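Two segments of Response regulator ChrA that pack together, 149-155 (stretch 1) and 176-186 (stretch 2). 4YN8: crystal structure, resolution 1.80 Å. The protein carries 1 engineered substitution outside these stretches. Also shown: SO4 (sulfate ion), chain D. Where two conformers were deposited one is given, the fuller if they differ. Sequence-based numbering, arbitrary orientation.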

# COMPACT_ATOMS: atom_id res chain seq x y z
N GLU A 149 -8.93 -31.63 10.03
CA GLU A 149 -10.02 -32.57 10.24
C GLU A 149 -11.08 -32.41 9.23
O GLU A 149 -11.59 -33.40 8.68
CB GLU A 149 -10.64 -32.33 11.63
CG GLU A 149 -11.68 -33.34 12.04
CD GLU A 149 -12.24 -33.03 13.45
OE1 GLU A 149 -12.32 -31.83 13.83
OE2 GLU A 149 -12.64 -33.98 14.14
N ILE A 150 -11.45 -31.17 8.91
CA ILE A 150 -12.43 -30.98 7.88
C ILE A 150 -11.95 -31.51 6.53
O ILE A 150 -12.73 -32.14 5.80
CB ILE A 150 -12.82 -29.48 7.78
CG1 ILE A 150 -13.75 -29.13 8.98
CG2 ILE A 150 -13.54 -29.16 6.51
CD1 ILE A 150 -13.96 -27.66 9.13
N LEU A 151 -10.71 -31.18 6.18
CA LEU A 151 -10.16 -31.71 4.88
C LEU A 151 -10.17 -33.23 4.81
O LEU A 151 -10.55 -33.82 3.76
CB LEU A 151 -8.78 -31.15 4.63
CG LEU A 151 -8.77 -29.70 4.21
CD1 LEU A 151 -7.36 -29.16 4.48
CD2 LEU A 151 -9.16 -29.53 2.75
N GLN A 152 -9.77 -33.88 5.90
CA GLN A 152 -9.72 -35.37 5.95
C GLN A 152 -11.12 -35.93 5.74
O GLN A 152 -11.31 -36.97 5.07
CB GLN A 152 -9.14 -35.83 7.26
CG GLN A 152 -7.66 -35.55 7.33
CD GLN A 152 -7.04 -35.82 8.65
OE1 GLN A 152 -7.68 -35.67 9.71
NE2 GLN A 152 -5.83 -36.31 8.62
N ASN A 153 -12.13 -35.26 6.30
CA ASN A 153 -13.51 -35.71 6.03
C ASN A 153 -14.06 -35.33 4.67
O ASN A 153 -14.84 -36.11 4.07
CB ASN A 153 -14.43 -35.25 7.18
CG ASN A 153 -14.17 -36.00 8.47
OD1 ASN A 153 -13.38 -35.60 9.34
ND2 ASN A 153 -14.77 -37.13 8.57
N LEU A 154 -13.65 -34.18 4.13
CA LEU A 154 -14.01 -33.82 2.76
C LEU A 154 -13.45 -34.89 1.79
O LEU A 154 -14.10 -35.19 0.77
CB LEU A 154 -13.41 -32.49 2.30
CG LEU A 154 -14.07 -31.14 2.53
CD1 LEU A 154 -13.20 -30.07 1.86
CD2 LEU A 154 -15.51 -31.11 2.00
N GLU A 155 -12.26 -35.39 2.10
CA GLU A 155 -11.61 -36.43 1.24
C GLU A 155 -12.46 -37.70 1.19
O GLU A 155 -12.44 -38.43 0.19
CB GLU A 155 -10.24 -36.78 1.81
CG GLU A 155 -9.39 -37.60 0.84
CD GLU A 155 -8.05 -38.07 1.40
OE1 GLU A 155 -7.91 -38.19 2.65
OE2 GLU A 155 -7.15 -38.44 0.56
N THR A 176 -17.86 -21.48 6.98
CA THR A 176 -16.85 -20.49 7.33
C THR A 176 -15.43 -21.05 7.31
O THR A 176 -14.50 -20.41 6.80
CB THR A 176 -17.17 -19.88 8.69
OG1 THR A 176 -18.46 -19.24 8.55
CG2 THR A 176 -16.15 -18.88 9.08
N HIS A 177 -15.27 -22.25 7.87
CA HIS A 177 -13.98 -22.92 7.84
C HIS A 177 -13.58 -23.20 6.40
O HIS A 177 -12.41 -23.04 6.09
CB HIS A 177 -14.01 -24.24 8.59
CG HIS A 177 -14.03 -24.11 10.08
ND1 HIS A 177 -13.09 -23.40 10.80
CD2 HIS A 177 -14.87 -24.64 11.00
CE1 HIS A 177 -13.35 -23.50 12.09
NE2 HIS A 177 -14.44 -24.23 12.24
N LEU A 178 -14.50 -23.69 5.59
CA LEU A 178 -14.18 -23.97 4.17
C LEU A 178 -13.72 -22.71 3.47
O LEU A 178 -12.75 -22.75 2.67
CB LEU A 178 -15.31 -24.63 3.41
CG LEU A 178 -15.67 -26.04 3.85
CD1 LEU A 178 -16.93 -26.48 3.14
CD2 LEU A 178 -14.49 -26.98 3.64
N VAL A 179 -14.37 -21.58 3.73
CA VAL A 179 -13.88 -20.32 3.12
C VAL A 179 -12.41 -20.06 3.45
O VAL A 179 -11.60 -19.75 2.53
CB VAL A 179 -14.77 -19.07 3.48
CG1 VAL A 179 -14.09 -17.78 3.05
CG2 VAL A 179 -16.13 -19.22 2.83
N HIS A 180 -12.04 -20.26 4.70
CA HIS A 180 -10.70 -19.96 5.12
C HIS A 180 -9.74 -20.98 4.52
O HIS A 180 -8.66 -20.62 4.08
CB HIS A 180 -10.56 -19.96 6.62
CG HIS A 180 -9.26 -19.38 7.08
ND1 HIS A 180 -8.36 -20.09 7.85
CD2 HIS A 180 -8.70 -18.17 6.87
CE1 HIS A 180 -7.31 -19.33 8.11
NE2 HIS A 180 -7.49 -18.16 7.52
N ILE A 181 -10.17 -22.25 4.50
CA ILE A 181 -9.29 -23.31 3.96
C ILE A 181 -9.02 -23.06 2.48
O ILE A 181 -7.84 -23.17 2.02
CB ILE A 181 -9.96 -24.71 4.18
CG1 ILE A 181 -9.92 -25.12 5.64
CG2 ILE A 181 -9.31 -25.77 3.31
CD1 ILE A 181 -10.98 -26.15 6.02
N TYR A 182 -10.05 -22.73 1.73
CA TYR A 182 -9.92 -22.53 0.28
C TYR A 182 -9.00 -21.37 -0.00
O TYR A 182 -8.18 -21.40 -0.93
CB TYR A 182 -11.30 -22.24 -0.35
CG TYR A 182 -12.28 -23.39 -0.39
CD1 TYR A 182 -11.96 -24.66 0.07
CD2 TYR A 182 -13.56 -23.19 -0.88
CE1 TYR A 182 -12.90 -25.68 0.05
CE2 TYR A 182 -14.47 -24.21 -0.92
CZ TYR A 182 -14.15 -25.44 -0.43
OH TYR A 182 -15.10 -26.43 -0.45
N SER A 183 -9.10 -20.34 0.82
CA SER A 183 -8.20 -19.19 0.68
C SER A 183 -6.73 -19.61 0.92
O SER A 183 -5.86 -19.31 0.10
CB SER A 183 -8.68 -18.05 1.58
OG SER A 183 -7.62 -17.16 1.88
N LYS A 184 -6.45 -20.37 1.98
CA LYS A 184 -5.11 -20.85 2.30
C LYS A 184 -4.53 -21.77 1.22
O LYS A 184 -3.31 -21.76 0.98
CB LYS A 184 -5.11 -21.62 3.63
CG LYS A 184 -5.65 -20.85 4.82
CD LYS A 184 -4.64 -19.86 5.31
CE LYS A 184 -3.64 -20.55 6.21
NZ LYS A 184 -2.43 -19.70 6.32
N LEU A 185 -5.40 -22.57 0.63
CA LEU A 185 -5.01 -23.54 -0.42
C LEU A 185 -4.94 -22.95 -1.83
O LEU A 185 -4.46 -23.61 -2.75
CB LEU A 185 -5.96 -24.74 -0.40
CG LEU A 185 -5.89 -25.55 0.90
CD1 LEU A 185 -6.83 -26.74 0.78
CD2 LEU A 185 -4.49 -26.04 1.20
N GLY A 186 -5.48 -21.75 -2.02
CA GLY A 186 -5.52 -21.14 -3.35
C GLY A 186 -6.53 -21.74 -4.29
O GLY A 186 -6.29 -21.84 -5.50
S SO4 D . -17.92 -26.10 -2.54
O1 SO4 D . -17.56 -26.35 -1.11
O2 SO4 D . -19.33 -26.37 -2.78
O3 SO4 D . -17.57 -24.69 -2.63
O4 SO4 D . -17.23 -26.91 -3.54

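Two helices cross here almost at a right angle, 92° between their N-to-C directions, and what joins them is a small patch of aliphatic side chains. No hydrogen bond passes between the stretches. Their backbone amides bond along their own helices, as in Leu 154 N to Ile 150 O (2.8 Å) and Ile 181 N to His 177 O (2.9 Å), which leaves the side chains to make the contact. With the axes 11.1 Å apart at closest approach, long aliphatic chains are well suited to fill the space.

Ile 150 is the hub, burying more area than any other residue of the contact. Its chi1 is m and its chi2 t, a pairing common in helices because it keeps both branches clear of the preceding turn. From this one rotamer CD1 reaches CB of His 177 at 3.5 Å, while CG2 lies 3.7 Å from CD2 of Leu 178 and 4.0 Å from CD1 of Ile 181. Beta-branching thus lets one residue meet three neighbours.

The leucines, all m,t, carry their branching farther out. The CA-to-CB bonds of Leu 151 and Leu 178 point sideways, yet their ends come nearer the partner helix, with CD2 as the closest atom in each. CD2 of Leu 151 sits 3.8 Å from CG2 of Ile 181 and 4.1 Å from CD1 of Leu 185; CD2 of Leu 178 also meets CD1 of Leu 154, at 3.8 Å. Ile 181, again m,t, reaches Ile 150 with CD1 and Leu 151 with CG2.

His 177 is partly exposed yet points its CA-to-CB bond toward the other helix, and both its CB and its ring pack against CD1 of Ile 150, which meets the ring obliquely; the nonpolar carbons suit that contact, and the partial exposure is compatible with the polar ring nitrogens. Tyr 182 contributes little to the packing; its hydroxyl OH donates a hydrogen bond to O1 of the sulfate (2.5 Å), an ion probably from the crystallisation liquor. At Gly 186 the helix has ended in a Schellman motif, whose positive phi favours glycine.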